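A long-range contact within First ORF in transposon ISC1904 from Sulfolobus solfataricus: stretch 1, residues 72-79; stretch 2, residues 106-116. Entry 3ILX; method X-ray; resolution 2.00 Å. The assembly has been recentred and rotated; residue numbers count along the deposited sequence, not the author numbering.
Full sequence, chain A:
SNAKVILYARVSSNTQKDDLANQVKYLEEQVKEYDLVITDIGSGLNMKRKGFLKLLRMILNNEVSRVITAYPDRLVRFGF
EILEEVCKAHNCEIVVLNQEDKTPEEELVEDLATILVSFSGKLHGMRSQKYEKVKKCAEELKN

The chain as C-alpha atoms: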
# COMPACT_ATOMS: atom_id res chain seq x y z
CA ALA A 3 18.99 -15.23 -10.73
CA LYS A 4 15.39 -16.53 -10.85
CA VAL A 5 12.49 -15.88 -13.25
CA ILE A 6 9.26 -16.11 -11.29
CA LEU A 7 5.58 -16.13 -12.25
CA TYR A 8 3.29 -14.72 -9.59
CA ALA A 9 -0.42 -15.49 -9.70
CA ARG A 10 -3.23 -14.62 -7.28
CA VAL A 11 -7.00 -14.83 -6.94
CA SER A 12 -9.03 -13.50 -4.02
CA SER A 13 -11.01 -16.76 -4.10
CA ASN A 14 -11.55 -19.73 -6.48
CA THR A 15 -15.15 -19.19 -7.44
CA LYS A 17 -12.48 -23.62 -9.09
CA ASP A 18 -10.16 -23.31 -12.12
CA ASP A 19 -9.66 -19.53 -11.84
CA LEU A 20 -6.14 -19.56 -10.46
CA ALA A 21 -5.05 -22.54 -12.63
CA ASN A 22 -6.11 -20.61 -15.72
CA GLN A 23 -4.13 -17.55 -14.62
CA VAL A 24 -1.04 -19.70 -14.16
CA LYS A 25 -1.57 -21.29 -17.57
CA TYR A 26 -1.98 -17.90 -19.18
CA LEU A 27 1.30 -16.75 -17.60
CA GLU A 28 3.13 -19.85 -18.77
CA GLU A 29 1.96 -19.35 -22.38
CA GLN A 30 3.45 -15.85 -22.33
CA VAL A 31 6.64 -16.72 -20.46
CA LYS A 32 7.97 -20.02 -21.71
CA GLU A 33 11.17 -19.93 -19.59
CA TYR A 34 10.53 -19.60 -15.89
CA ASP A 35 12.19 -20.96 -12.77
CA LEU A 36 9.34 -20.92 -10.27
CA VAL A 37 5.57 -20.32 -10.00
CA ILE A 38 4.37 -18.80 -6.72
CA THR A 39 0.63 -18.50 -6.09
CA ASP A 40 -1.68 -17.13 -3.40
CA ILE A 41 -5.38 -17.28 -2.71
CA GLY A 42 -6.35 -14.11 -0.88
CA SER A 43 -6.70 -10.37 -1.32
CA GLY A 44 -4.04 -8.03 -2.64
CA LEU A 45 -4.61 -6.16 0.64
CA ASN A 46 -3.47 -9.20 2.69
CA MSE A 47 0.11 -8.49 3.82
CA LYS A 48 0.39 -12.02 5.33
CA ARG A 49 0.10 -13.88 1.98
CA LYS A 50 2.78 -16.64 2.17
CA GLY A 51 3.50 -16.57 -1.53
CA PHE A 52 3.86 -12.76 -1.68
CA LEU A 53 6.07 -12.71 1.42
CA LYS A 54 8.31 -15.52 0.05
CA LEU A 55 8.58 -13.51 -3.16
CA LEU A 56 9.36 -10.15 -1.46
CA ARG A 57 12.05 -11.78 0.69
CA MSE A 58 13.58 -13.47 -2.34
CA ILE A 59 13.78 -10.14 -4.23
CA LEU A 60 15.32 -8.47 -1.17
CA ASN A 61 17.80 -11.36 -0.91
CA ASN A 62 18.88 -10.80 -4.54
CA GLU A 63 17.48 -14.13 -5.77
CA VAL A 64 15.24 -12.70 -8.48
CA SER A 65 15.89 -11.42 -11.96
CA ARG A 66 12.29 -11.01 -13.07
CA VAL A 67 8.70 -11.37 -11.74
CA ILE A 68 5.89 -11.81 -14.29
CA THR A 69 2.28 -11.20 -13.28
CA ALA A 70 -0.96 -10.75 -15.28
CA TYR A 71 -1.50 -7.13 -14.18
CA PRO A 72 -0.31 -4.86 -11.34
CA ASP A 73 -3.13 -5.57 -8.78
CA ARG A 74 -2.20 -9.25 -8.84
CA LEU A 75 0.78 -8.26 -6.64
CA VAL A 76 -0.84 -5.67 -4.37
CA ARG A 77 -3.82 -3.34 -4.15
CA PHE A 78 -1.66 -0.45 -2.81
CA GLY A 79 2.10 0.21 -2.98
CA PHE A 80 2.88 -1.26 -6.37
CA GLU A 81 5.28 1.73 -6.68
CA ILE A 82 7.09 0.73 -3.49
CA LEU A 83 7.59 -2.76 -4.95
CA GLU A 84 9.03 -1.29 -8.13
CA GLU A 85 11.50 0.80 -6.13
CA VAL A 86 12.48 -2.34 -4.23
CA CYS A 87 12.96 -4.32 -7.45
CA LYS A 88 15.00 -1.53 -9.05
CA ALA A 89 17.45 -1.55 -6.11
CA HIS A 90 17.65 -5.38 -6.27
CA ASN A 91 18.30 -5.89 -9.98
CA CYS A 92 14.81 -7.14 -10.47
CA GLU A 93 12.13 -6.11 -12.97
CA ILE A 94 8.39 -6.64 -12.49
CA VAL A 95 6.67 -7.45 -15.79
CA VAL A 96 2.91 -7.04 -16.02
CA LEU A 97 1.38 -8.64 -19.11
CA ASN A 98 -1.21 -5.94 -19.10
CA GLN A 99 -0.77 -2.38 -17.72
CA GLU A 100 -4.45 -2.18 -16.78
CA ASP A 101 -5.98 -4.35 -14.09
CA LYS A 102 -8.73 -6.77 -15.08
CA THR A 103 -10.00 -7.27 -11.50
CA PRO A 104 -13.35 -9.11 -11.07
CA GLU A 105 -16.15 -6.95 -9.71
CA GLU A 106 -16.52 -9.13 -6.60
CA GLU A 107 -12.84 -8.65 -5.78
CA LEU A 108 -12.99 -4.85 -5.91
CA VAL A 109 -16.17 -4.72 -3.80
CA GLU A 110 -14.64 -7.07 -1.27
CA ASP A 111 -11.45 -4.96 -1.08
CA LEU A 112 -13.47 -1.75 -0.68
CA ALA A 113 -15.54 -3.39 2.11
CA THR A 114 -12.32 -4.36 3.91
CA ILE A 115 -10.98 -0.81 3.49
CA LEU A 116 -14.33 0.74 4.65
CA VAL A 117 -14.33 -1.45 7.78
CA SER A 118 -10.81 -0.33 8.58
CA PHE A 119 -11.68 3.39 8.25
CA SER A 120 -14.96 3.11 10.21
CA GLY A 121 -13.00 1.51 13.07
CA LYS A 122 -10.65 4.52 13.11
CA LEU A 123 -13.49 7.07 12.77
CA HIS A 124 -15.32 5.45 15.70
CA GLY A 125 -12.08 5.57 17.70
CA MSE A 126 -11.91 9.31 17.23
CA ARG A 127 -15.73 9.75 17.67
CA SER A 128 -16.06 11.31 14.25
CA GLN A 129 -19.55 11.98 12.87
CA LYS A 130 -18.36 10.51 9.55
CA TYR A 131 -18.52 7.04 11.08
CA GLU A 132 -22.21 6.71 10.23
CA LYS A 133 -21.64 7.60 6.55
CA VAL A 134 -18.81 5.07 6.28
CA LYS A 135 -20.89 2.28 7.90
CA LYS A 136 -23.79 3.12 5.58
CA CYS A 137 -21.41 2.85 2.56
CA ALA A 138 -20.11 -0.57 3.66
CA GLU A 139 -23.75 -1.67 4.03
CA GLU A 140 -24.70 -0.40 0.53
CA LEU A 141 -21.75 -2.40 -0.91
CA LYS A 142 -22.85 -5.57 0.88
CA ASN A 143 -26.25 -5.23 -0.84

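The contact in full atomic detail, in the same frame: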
# COMPACT_ATOMS: atom_id res chain seq x y z
N PRO A 72 -0.94 -5.33 -12.59
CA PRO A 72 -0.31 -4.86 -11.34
C PRO A 72 -1.04 -5.28 -10.04
O PRO A 72 -0.36 -5.68 -9.05
CB PRO A 72 -0.27 -3.32 -11.51
CG PRO A 72 -0.20 -3.14 -13.08
CD PRO A 72 -1.14 -4.23 -13.57
N ASP A 73 -2.38 -5.24 -10.04
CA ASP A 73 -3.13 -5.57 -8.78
C ASP A 73 -3.08 -7.06 -8.40
O ASP A 73 -3.47 -7.43 -7.28
CB ASP A 73 -4.55 -4.98 -8.74
CG ASP A 73 -5.59 -5.90 -9.35
OD1 ASP A 73 -5.22 -6.87 -10.06
OD2 ASP A 73 -6.80 -5.65 -9.13
N ARG A 74 -2.54 -7.90 -9.28
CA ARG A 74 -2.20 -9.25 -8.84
C ARG A 74 -1.21 -9.23 -7.66
O ARG A 74 -1.35 -10.02 -6.71
CB ARG A 74 -1.65 -10.11 -9.98
CG ARG A 74 -2.68 -10.39 -11.12
CD ARG A 74 -3.97 -11.03 -10.56
NE ARG A 74 -4.96 -10.04 -10.12
CZ ARG A 74 -6.13 -10.34 -9.56
NH1 ARG A 74 -6.45 -11.63 -9.30
NH2 ARG A 74 -6.99 -9.36 -9.24
N LEU A 75 -0.24 -8.33 -7.72
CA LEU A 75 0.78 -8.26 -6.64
C LEU A 75 0.24 -7.62 -5.38
O LEU A 75 0.38 -8.18 -4.29
CB LEU A 75 2.08 -7.56 -7.09
CG LEU A 75 3.00 -8.54 -7.83
CD1 LEU A 75 4.07 -7.81 -8.70
CD2 LEU A 75 3.62 -9.57 -6.85
N VAL A 76 -0.32 -6.42 -5.51
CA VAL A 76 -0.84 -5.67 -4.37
C VAL A 76 -1.95 -4.74 -4.83
O VAL A 76 -2.00 -4.35 -6.01
CB VAL A 76 0.24 -4.75 -3.68
CG1 VAL A 76 1.19 -5.57 -2.81
CG2 VAL A 76 1.01 -3.93 -4.72
N ARG A 77 -2.80 -4.36 -3.89
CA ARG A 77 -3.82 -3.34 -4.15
C ARG A 77 -3.23 -1.93 -3.97
O ARG A 77 -3.63 -1.01 -4.66
CB ARG A 77 -5.02 -3.57 -3.21
CG ARG A 77 -6.12 -2.49 -3.17
CD ARG A 77 -6.85 -2.35 -4.49
NE ARG A 77 -7.46 -3.63 -4.89
CZ ARG A 77 -7.58 -4.06 -6.15
NH1 ARG A 77 -7.16 -3.33 -7.20
NH2 ARG A 77 -8.13 -5.26 -6.36
N PHE A 78 -2.31 -1.76 -3.03
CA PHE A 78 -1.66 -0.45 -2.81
C PHE A 78 -0.18 -0.71 -2.77
O PHE A 78 0.22 -1.77 -2.30
CB PHE A 78 -2.06 0.14 -1.44
CG PHE A 78 -3.49 0.60 -1.37
CD1 PHE A 78 -3.89 1.78 -2.01
CD2 PHE A 78 -4.43 -0.15 -0.67
CE1 PHE A 78 -5.24 2.22 -1.97
CE2 PHE A 78 -5.80 0.26 -0.60
CZ PHE A 78 -6.21 1.44 -1.26
N GLY A 79 0.64 0.27 -3.18
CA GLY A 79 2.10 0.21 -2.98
C GLY A 79 2.84 -0.47 -4.11
O GLY A 79 4.05 -0.76 -4.00
N GLU A 106 -16.43 -8.61 -7.97
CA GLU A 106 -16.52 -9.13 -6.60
C GLU A 106 -15.27 -8.81 -5.79
O GLU A 106 -15.35 -8.58 -4.59
CB GLU A 106 -16.75 -10.65 -6.63
CG GLU A 106 -16.86 -11.32 -5.25
CD GLU A 106 -16.79 -12.86 -5.30
OE1 GLU A 106 -17.06 -13.47 -6.37
OE2 GLU A 106 -16.47 -13.47 -4.26
N GLU A 107 -14.11 -8.83 -6.46
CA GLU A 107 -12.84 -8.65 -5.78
C GLU A 107 -12.73 -7.18 -5.34
O GLU A 107 -12.39 -6.89 -4.18
CB GLU A 107 -11.64 -9.07 -6.66
CG GLU A 107 -10.28 -8.68 -6.00
CD GLU A 107 -9.03 -9.17 -6.74
OE1 GLU A 107 -9.16 -9.88 -7.75
OE2 GLU A 107 -7.90 -8.83 -6.29
N LEU A 108 -13.06 -6.26 -6.24
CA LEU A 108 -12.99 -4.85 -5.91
C LEU A 108 -13.93 -4.45 -4.77
O LEU A 108 -13.55 -3.62 -3.94
CB LEU A 108 -13.33 -3.99 -7.09
CG LEU A 108 -12.39 -3.95 -8.29
CD1 LEU A 108 -13.16 -3.38 -9.45
CD2 LEU A 108 -11.15 -3.10 -7.97
N VAL A 109 -15.14 -5.03 -4.78
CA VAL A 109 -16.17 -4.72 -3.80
C VAL A 109 -15.73 -5.25 -2.44
O VAL A 109 -15.91 -4.60 -1.40
CB VAL A 109 -17.54 -5.33 -4.23
CG1 VAL A 109 -18.57 -5.30 -3.12
CG2 VAL A 109 -18.10 -4.61 -5.50
N GLU A 110 -15.16 -6.44 -2.46
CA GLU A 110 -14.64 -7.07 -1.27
C GLU A 110 -13.49 -6.26 -0.68
O GLU A 110 -13.41 -6.08 0.54
CB GLU A 110 -14.16 -8.46 -1.62
CG GLU A 110 -13.59 -9.22 -0.47
CD GLU A 110 -12.87 -10.48 -0.92
OE1 GLU A 110 -13.21 -11.05 -2.00
OE2 GLU A 110 -11.95 -10.90 -0.21
N ASP A 111 -12.59 -5.78 -1.54
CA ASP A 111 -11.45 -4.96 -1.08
C ASP A 111 -11.94 -3.62 -0.51
O ASP A 111 -11.49 -3.17 0.56
CB ASP A 111 -10.46 -4.74 -2.22
CG ASP A 111 -9.50 -5.92 -2.43
OD1 ASP A 111 -9.53 -6.92 -1.64
OD2 ASP A 111 -8.69 -5.82 -3.38
N LEU A 112 -12.87 -2.98 -1.21
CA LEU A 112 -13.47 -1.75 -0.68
C LEU A 112 -14.15 -1.98 0.69
O LEU A 112 -13.97 -1.18 1.61
CB LEU A 112 -14.40 -1.10 -1.68
CG LEU A 112 -14.81 0.35 -1.35
CD1 LEU A 112 -13.62 1.25 -0.96
CD2 LEU A 112 -15.51 0.91 -2.58
N ALA A 113 -14.90 -3.07 0.83
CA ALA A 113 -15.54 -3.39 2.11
C ALA A 113 -14.51 -3.57 3.24
O ALA A 113 -14.72 -3.13 4.39
CB ALA A 113 -16.41 -4.66 1.97
N THR A 114 -13.41 -4.24 2.94
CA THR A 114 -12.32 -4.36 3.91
C THR A 114 -11.76 -3.00 4.30
O THR A 114 -11.56 -2.73 5.49
CB THR A 114 -11.21 -5.26 3.35
OG1 THR A 114 -11.79 -6.53 3.03
CG2 THR A 114 -10.05 -5.46 4.32
N ILE A 115 -11.52 -2.15 3.29
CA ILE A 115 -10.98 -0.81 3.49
C ILE A 115 -11.98 0.05 4.32
O ILE A 115 -11.57 0.73 5.27
CB ILE A 115 -10.68 -0.12 2.11
CG1 ILE A 115 -9.47 -0.78 1.40
CG2 ILE A 115 -10.41 1.39 2.27
CD1 ILE A 115 -9.46 -0.48 -0.14
N LEU A 116 -13.27 -0.01 3.96
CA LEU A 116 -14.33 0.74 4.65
C LEU A 116 -14.44 0.35 6.11
O LEU A 116 -14.54 1.23 6.97
CB LEU A 116 -15.70 0.56 3.96
CG LEU A 116 -15.77 1.28 2.60
CD1 LEU A 116 -17.00 0.84 1.85
CD2 LEU A 116 -15.73 2.79 2.76
O HOH W 1 -9.05 -12.42 -7.91

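This is a small, predominantly electrostatic contact in which two arginines from an irregular segment reach across to two acidic residues on one side of a helix, with a single apolar pair at its end. Stretch 2 is helical throughout, held by regular i to i+4 backbone bonds such as Asp-111 N to Glu-107 O at 2.9 Å. Stretch 1 begins as a weakly bonded helical turn, with Leu-75 N bonded to Pro-72 O at 3.0 Å, and then runs on as loop. The backbones stay well apart: the nearest CA atoms, those of Arg-77 and Asp-111, are 8.4 Å from each other, so long side chains must bridge the gap, and together the stretches bury 303 Å².

Three of the helix's partners are spaced four apart: Glu-107, Asp-111 and Ile-115 all direct their CA-to-CB bonds toward stretch 1, which puts two carboxylates and one aliphatic side chain in a row. Leu-108 adds a fourth from a sideways direction.

Arg-77 has the most area covered by the other stretch, 83 Å², and its CA-to-CB bond points toward stretch 2. Arg-77 NE donates to Asp-111 OD2 at 2.9 Å and Arg-77 NH2 to the same oxygen at 3.1 Å, so one oxygen at the guanidinium edge takes two hydrogen bonds within a salt bridge. A longer salt bridge links Arg-77 NH2 to Glu-107 OE2 at 3.6 Å. Over one face of the guanidinium lies Leu-108 CD2, 4.0 Å from Arg-77 NH2, an apolar cover that leaves the polar edge free for acids.

Arg-74 starts with its CA-to-CB bond pointing away, yet its m, m, p side chain brings the guanidinium back to the helix. Arg-74 NH2 donates to Glu-107 OE1 at 2.7 Å, nearly straight at 166° and near the guanidinium plane, forming the shortest of the three salt bridges across the stretches. A water reinforces it, accepting from Arg-74 NH1 at 3.1 Å and donating to Glu-107 OE1 at 2.5 Å.

Asp-73 joins the two arginines from within their own stretch. Asp-73 OD2 takes weak hydrogen bonds from Arg-77 NH1 at 3.0 Å and Arg-77 NH2 at 3.1 Å, while its other oxygen forms a salt bridge with Arg-74. Asp-73 OD2 lies 4.4 Å from Glu-107 OE2, a proximity of like charges that the neighbouring guanidiniums help offset.

Beyond this network, Phe-78 CE2 meets Ile-115 CD1 at 3.8 Å, with the methyl at the ring edge. The rule: each arginine serves more than one acid, a leucine methyl covers one guanidinium face, and one apolar pair lies beyond the charges.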